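Local structure of putative sodium:solute symporter (Proteus mirabilis, 5NV9) at residues 193-198 and 322-327; 297-302 and 316-321. The protein uses the sodium gradient to drive uptake of the sialic acid N-acetylneuraminic acid across the inner membrane, adopting the LeuT fold. All blocks are in the same frame, centred on the assembly; numbering follows the deposited sequence.

Contact 1: 193-198 and 322-327; sequences AVLIFI and TEMPIG
Met324, a selenomethionine in the crystal, reaches across to Ile196 and Leu195 on helix 155-203 and makes every contact between the two segments. It is the first residue to leave helical geometry after helix 315-323, and there the chain is still 8.3 Å from helix 155-203, CA of Ile196 to CA of Met324. A long, unbranched, apolar side chain suits such a gap. Its CB already points at the helix. CG lies beside the backbone N and anti to the carbonyl carbon (chi1 -83°), and the chain runs on extended to the selenium, which comes within 4.1 Å of Ile196 CG1. At chi3 (116°) the chain bends, and the bend lays the terminal methyl against the helix surface. Met324 CE sits 3.6 Å from Ile196 CA and 3.8 Å from Ile196 CG1, so it touches the backbone and the CG1 branch of the side chain together, the two side chains crossing nearly at right angles. The same CE is also 4.0 Å from Leu195 O, a backbone oxygen within packing distance, and 4.4 Å from Leu195 CG, a looser apolar approach. No hydrogen bond joins the segments; the selenoether and the aliphatic side chains of Ile196 and Leu195 offer each other no donor. Around this contact, Ile332 of helix 328-361 packs on both Ile196 and Met324, Ile328 touches Leu195, and Met199 of helix 155-203 adds to the cover of Met324. With Ile291 of helix 267-301 also against Ile196, the methionine tip is set beside helix 155-203 where it borders helix 328-361.

Contact 2: 297-302 and 316-321; sequences VYYQQN and LPLFIV
Tyr298 and Tyr299, neighbours near the end of helix 267-301, both reach helix 315-323, and both meet Phe319. Tyr298 comes first. Its CG is anti to the backbone N (chi1 178°), which sends the ring toward Phe319, and chi2 of 81° turns a face to it: CE2 of Phe319 stands over the centre of the Tyr298 ring, 4.1 Å from Tyr298 CE2. The planes are almost perpendicular and the centroids 5.4 Å apart, an edge-to-face (T-shaped) pair in which Phe319 offers the edge. A phenylalanine suits this role because the slightly positive C-H rim of its ring can meet the pi cloud of the tyrosine.

Tyr299 takes a different chi1, with CG anti to its carbonyl carbon, and its hydroxyl reaches the backbone of the opposing helix. OH of Tyr299 is 3.5 Å from Phe319 CA and 3.6 Å from Phe319 CB, near the plane of the phenyl ring, and 4.0 Å from Leu318 CD2. These are packing contacts, and the length of a tyrosine is what lets them form when the axes of segments 297-301 and 316-321 stay 12.5 Å apart. The two tyrosines also pack on each other, CD2 of Tyr298 lying over the centre of the Tyr299 ring.

Further on, Asn302 turns back on the helix end: ND2 donates to Tyr298 O (2.9 Å) and lies over the Tyr298 face opposite Phe319, toward its rim. The ring is thus held between an amide and a phenyl. Ile200 and Lys203 of helix 155-203 also touch Phe319. The whole is an aromatic cluster joining two consecutive helices, whose contacting segments lie at 70°, on the periplasmic side of a LeuT-fold transporter and away from its sodium and sialic acid sites.

Both contacts are locally buried yet peripheral, about 25 and 27 Å from the chain's centre; their own centres are about 11 Å apart, and contact 2 is nested inside the chain loop that contact 1 closes. Contact 1 joins the periplasmic residue just past helix 315-323 to transmembrane helix 155-203 by apolar packing without hydrogen bonds, while both sides of contact 2 are periplasmic and aromatic rings bring polar groups into the interface. They meet directly: Glu323 OE2 and Tyr298 OH are 2.9 Å apart, a probable hydrogen bond, while Met324 CG packs on Phe319 CE1 and Ile196 CG2 on Leu316 CD1. Helix 315-323 thus packs on helices 155-203, 267-301 and 328-361.

Contact 1: 193-198 and 322-327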
loop_
_atom_site.group_PDB
_atom_site.type_symbol
_atom_site.label_atom_id
_atom_site.label_comp_id
_atom_site.label_asym_id
_atom_site.label_seq_id
_atom_site.Cartn_x
_atom_site.Cartn_y
_atom_site.Cartn_z
ATOM N N ALA A 193 6.954 -10.932 12.000
ATOM C CA ALA A 193 5.662 -10.987 12.627
ATOM C C ALA A 193 5.478 -12.360 13.278
ATOM O O ALA A 193 4.927 -12.466 14.368
ATOM C CB ALA A 193 4.566 -10.696 11.632
ATOM N N VAL A 194 5.936 -13.404 12.622
ATOM C CA VAL A 194 5.782 -14.756 13.171
ATOM C C VAL A 194 6.589 -14.870 14.506
ATOM O O VAL A 194 6.152 -15.520 15.500
ATOM C CB VAL A 194 6.259 -15.795 12.169
ATOM C CG1 VAL A 194 6.408 -17.146 12.825
ATOM C CG2 VAL A 194 5.303 -15.855 10.997
ATOM N N LEU A 195 7.749 -14.216 14.523
ATOM C CA LEU A 195 8.653 -14.335 15.638
ATOM C C LEU A 195 8.101 -13.580 16.859
ATOM O O LEU A 195 8.266 -14.019 17.982
ATOM C CB LEU A 195 10.027 -13.791 15.247
ATOM C CG LEU A 195 11.080 -13.987 16.337
ATOM C CD1 LEU A 195 11.385 -15.466 16.609
ATOM C CD2 LEU A 195 12.295 -13.214 15.916
ATOM N N ILE A 196 7.501 -12.415 16.624
ATOM C CA ILE A 196 6.795 -11.611 17.692
ATOM C C ILE A 196 5.687 -12.460 18.306
ATOM O O ILE A 196 5.573 -12.583 19.531
ATOM C CB ILE A 196 6.180 -10.317 17.143
ATOM C CG1 ILE A 196 7.280 -9.317 16.715
ATOM C CG2 ILE A 196 5.283 -9.689 18.197
ATOM C CD1 ILE A 196 6.824 -8.227 15.766
ATOM N N PHE A 197 4.880 -13.053 17.453
ATOM C CA PHE A 197 3.808 -13.901 17.941
ATOM C C PHE A 197 4.354 -15.007 18.893
ATOM O O PHE A 197 3.929 -15.120 20.034
ATOM C CB PHE A 197 3.013 -14.554 16.799
ATOM C CG PHE A 197 1.865 -15.372 17.307
ATOM C CD1 PHE A 197 0.831 -14.759 18.000
ATOM C CD2 PHE A 197 1.862 -16.740 17.164
ATOM C CE1 PHE A 197 -0.227 -15.513 18.489
ATOM C CE2 PHE A 197 0.838 -17.506 17.673
ATOM C CZ PHE A 197 -0.217 -16.900 18.349
ATOM N N ILE A 198 5.280 -15.785 18.401
ATOM C CA ILE A 198 5.926 -16.835 19.182
ATOM C C ILE A 198 6.432 -16.426 20.574
ATOM O O ILE A 198 6.160 -17.126 21.575
ATOM C CB ILE A 198 7.073 -17.469 18.367
ATOM C CG1 ILE A 198 6.454 -18.290 17.236
ATOM C CG2 ILE A 198 7.941 -18.377 19.264
ATOM C CD1 ILE A 198 7.421 -18.569 16.118
ATOM N N THR A 322 10.715 -3.623 25.274
ATOM C CA THR A 322 10.826 -3.948 26.686
ATOM C C THR A 322 10.921 -5.429 26.895
ATOM O O THR A 322 11.472 -5.831 27.893
ATOM C CB THR A 322 9.655 -3.390 27.554
ATOM O OG1 THR A 322 8.381 -3.897 27.101
ATOM C CG2 THR A 322 9.632 -1.893 27.519
ATOM N N GLU A 323 10.383 -6.261 26.002
ATOM C CA GLU A 323 10.343 -7.719 26.283
ATOM C C GLU A 323 11.106 -8.644 25.351
ATOM O O GLU A 323 11.110 -9.859 25.580
ATOM C CB GLU A 323 8.910 -8.264 26.264
ATOM C CG GLU A 323 7.915 -7.571 27.188
ATOM C CD GLU A 323 8.188 -7.699 28.657
ATOM O OE1 GLU A 323 8.940 -8.608 29.073
ATOM O OE2 GLU A 323 7.590 -6.894 29.407
HETATM N N MSE A 324 11.629 -8.140 24.250
HETATM C CA MSE A 324 12.317 -9.022 23.317
HETATM C C MSE A 324 13.785 -8.897 23.565
HETATM O O MSE A 324 14.305 -7.805 23.948
HETATM C CB MSE A 324 11.926 -8.799 21.821
HETATM C CG MSE A 324 10.644 -9.567 21.585
HETATM SE SE MSE A 324 9.819 -8.889 19.964
HETATM C CE MSE A 324 10.032 -10.617 19.041
ATOM N N PRO A 325 14.508 -9.996 23.343
ATOM C CA PRO A 325 15.933 -9.942 23.764
ATOM C C PRO A 325 16.788 -9.181 22.815
ATOM O O PRO A 325 16.417 -8.962 21.639
ATOM C CB PRO A 325 16.354 -11.409 23.814
ATOM C CG PRO A 325 15.356 -12.155 22.990
ATOM C CD PRO A 325 14.087 -11.337 22.901
ATOM N N ILE A 326 17.945 -8.786 23.319
ATOM C CA ILE A 326 18.952 -8.128 22.529
ATOM C C ILE A 326 19.232 -8.912 21.207
ATOM O O ILE A 326 19.103 -10.170 21.147
ATOM C CB ILE A 326 20.227 -7.927 23.385
ATOM C CG1 ILE A 326 21.294 -7.144 22.628
ATOM C CG2 ILE A 326 20.818 -9.262 23.826
ATOM C CD1 ILE A 326 22.279 -6.503 23.563
ATOM N N GLY A 327 19.610 -8.177 20.153
ATOM C CA GLY A 327 19.771 -8.765 18.792
ATOM C C GLY A 327 18.412 -9.004 18.127
ATOM O O GLY A 327 18.120 -8.463 17.040
#

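Contact 2: 297-302 and 316-321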
loop_
_atom_site.group_PDB
_atom_site.type_symbol
_atom_site.label_atom_id
_atom_site.label_comp_id
_atom_site.label_asym_id
_atom_site.label_seq_id
_atom_site.Cartn_x
_atom_site.Cartn_y
_atom_site.Cartn_z
ATOM N N VAL A 297 -3.899 -10.387 25.942
ATOM C CA VAL A 297 -3.775 -11.391 27.001
ATOM C C VAL A 297 -2.547 -11.136 27.867
ATOM O O VAL A 297 -2.629 -11.179 29.091
ATOM C CB VAL A 297 -3.814 -12.801 26.466
ATOM C CG1 VAL A 297 -3.700 -13.795 27.603
ATOM C CG2 VAL A 297 -5.109 -13.017 25.720
ATOM N N TYR A 298 -1.414 -10.808 27.249
ATOM C CA TYR A 298 -0.240 -10.578 28.003
ATOM C C TYR A 298 -0.392 -9.405 28.970
ATOM O O TYR A 298 0.013 -9.529 30.116
ATOM C CB TYR A 298 0.988 -10.393 27.115
ATOM C CG TYR A 298 2.273 -10.086 27.871
ATOM C CD1 TYR A 298 3.036 -11.097 28.481
ATOM C CD2 TYR A 298 2.731 -8.789 27.970
ATOM C CE1 TYR A 298 4.204 -10.797 29.174
ATOM C CE2 TYR A 298 3.886 -8.489 28.654
ATOM C CZ TYR A 298 4.635 -9.479 29.233
ATOM O OH TYR A 298 5.807 -9.079 29.880
ATOM N N TYR A 299 -0.968 -8.276 28.552
ATOM C CA TYR A 299 -1.049 -7.158 29.477
ATOM C C TYR A 299 -2.234 -7.214 30.456
ATOM O O TYR A 299 -2.276 -6.425 31.383
ATOM C CB TYR A 299 -0.965 -5.813 28.712
ATOM C CG TYR A 299 0.422 -5.565 28.194
ATOM C CD1 TYR A 299 1.464 -5.172 29.059
ATOM C CD2 TYR A 299 0.711 -5.694 26.856
ATOM C CE1 TYR A 299 2.760 -4.953 28.590
ATOM C CE2 TYR A 299 1.979 -5.436 26.361
ATOM C CZ TYR A 299 3.029 -5.081 27.221
ATOM O OH TYR A 299 4.313 -4.889 26.698
ATOM N N GLN A 300 -3.190 -8.127 30.243
ATOM C CA GLN A 300 -4.172 -8.499 31.234
ATOM C C GLN A 300 -3.541 -9.371 32.331
ATOM O O GLN A 300 -3.985 -9.328 33.447
ATOM C CB GLN A 300 -5.289 -9.304 30.602
ATOM C CG GLN A 300 -6.221 -8.481 29.726
ATOM C CD GLN A 300 -7.037 -7.491 30.530
ATOM O OE1 GLN A 300 -6.796 -6.315 30.491
ATOM N NE2 GLN A 300 -7.990 -7.982 31.256
ATOM N N GLN A 301 -2.551 -10.200 31.978
ATOM C CA GLN A 301 -1.778 -10.982 32.954
ATOM C C GLN A 301 -0.746 -10.174 33.635
ATOM O O GLN A 301 -0.251 -10.582 34.658
ATOM C CB GLN A 301 -1.089 -12.158 32.305
ATOM C CG GLN A 301 -2.049 -13.258 31.942
ATOM C CD GLN A 301 -1.328 -14.432 31.394
ATOM O OE1 GLN A 301 -0.107 -14.399 31.188
ATOM N NE2 GLN A 301 -2.049 -15.477 31.145
ATOM N N ASN A 302 -0.384 -9.036 33.073
ATOM C CA ASN A 302 0.657 -8.182 33.665
ATOM C C ASN A 302 0.245 -6.745 33.700
ATOM O O ASN A 302 0.902 -5.899 33.071
ATOM C CB ASN A 302 1.909 -8.305 32.850
ATOM C CG ASN A 302 2.445 -9.716 32.846
ATOM O OD1 ASN A 302 3.102 -10.116 33.811
ATOM N ND2 ASN A 302 2.173 -10.476 31.798
ATOM N N LEU A 316 2.352 -2.569 20.839
ATOM C CA LEU A 316 3.283 -3.414 20.126
ATOM C C LEU A 316 4.748 -2.965 20.252
ATOM O O LEU A 316 5.599 -3.764 20.669
ATOM C CB LEU A 316 2.874 -3.650 18.678
ATOM C CG LEU A 316 3.902 -4.382 17.798
ATOM C CD1 LEU A 316 4.382 -5.731 18.394
ATOM C CD2 LEU A 316 3.338 -4.568 16.394
ATOM N N PRO A 317 5.073 -1.713 19.878
ATOM C CA PRO A 317 6.472 -1.301 20.037
ATOM C C PRO A 317 6.991 -1.351 21.465
ATOM O O PRO A 317 8.187 -1.585 21.675
ATOM C CB PRO A 317 6.492 0.153 19.562
ATOM C CG PRO A 317 5.118 0.482 19.059
ATOM C CD PRO A 317 4.293 -0.767 19.062
ATOM N N LEU A 318 6.116 -1.054 22.423
ATOM C CA LEU A 318 6.435 -1.193 23.827
ATOM C C LEU A 318 6.865 -2.581 24.164
ATOM O O LEU A 318 7.927 -2.748 24.789
ATOM C CB LEU A 318 5.230 -0.836 24.702
ATOM C CG LEU A 318 5.609 -0.928 26.195
ATOM C CD1 LEU A 318 6.554 0.215 26.531
ATOM C CD2 LEU A 318 4.387 -0.924 27.093
ATOM N N PHE A 319 6.056 -3.577 23.787
ATOM C CA PHE A 319 6.451 -4.978 23.957
ATOM C C PHE A 319 7.781 -5.345 23.293
ATOM O O PHE A 319 8.614 -6.018 23.900
ATOM C CB PHE A 319 5.380 -5.931 23.463
ATOM C CG PHE A 319 5.694 -7.380 23.699
ATOM C CD1 PHE A 319 6.454 -8.107 22.793
ATOM C CD2 PHE A 319 5.237 -8.036 24.826
ATOM C CE1 PHE A 319 6.751 -9.447 23.023
ATOM C CE2 PHE A 319 5.526 -9.390 25.058
ATOM C CZ PHE A 319 6.269 -10.088 24.158
ATOM N N ILE A 320 7.999 -4.888 22.078
ATOM C CA ILE A 320 9.233 -5.210 21.396
ATOM C C ILE A 320 10.458 -4.720 22.143
ATOM O O ILE A 320 11.413 -5.455 22.326
ATOM C CB ILE A 320 9.288 -4.635 19.981
ATOM C CG1 ILE A 320 8.220 -5.332 19.108
ATOM C CG2 ILE A 320 10.703 -4.777 19.404
ATOM C CD1 ILE A 320 7.754 -4.460 17.945
ATOM N N VAL A 321 10.417 -3.473 22.564
ATOM C CA VAL A 321 11.591 -2.868 23.119
ATOM C C VAL A 321 11.793 -3.269 24.579
ATOM O O VAL A 321 12.955 -3.277 25.055
ATOM C CB VAL A 321 11.521 -1.360 22.941
ATOM C CG1 VAL A 321 12.600 -0.660 23.710
ATOM C CG2 VAL A 321 11.671 -1.045 21.449
#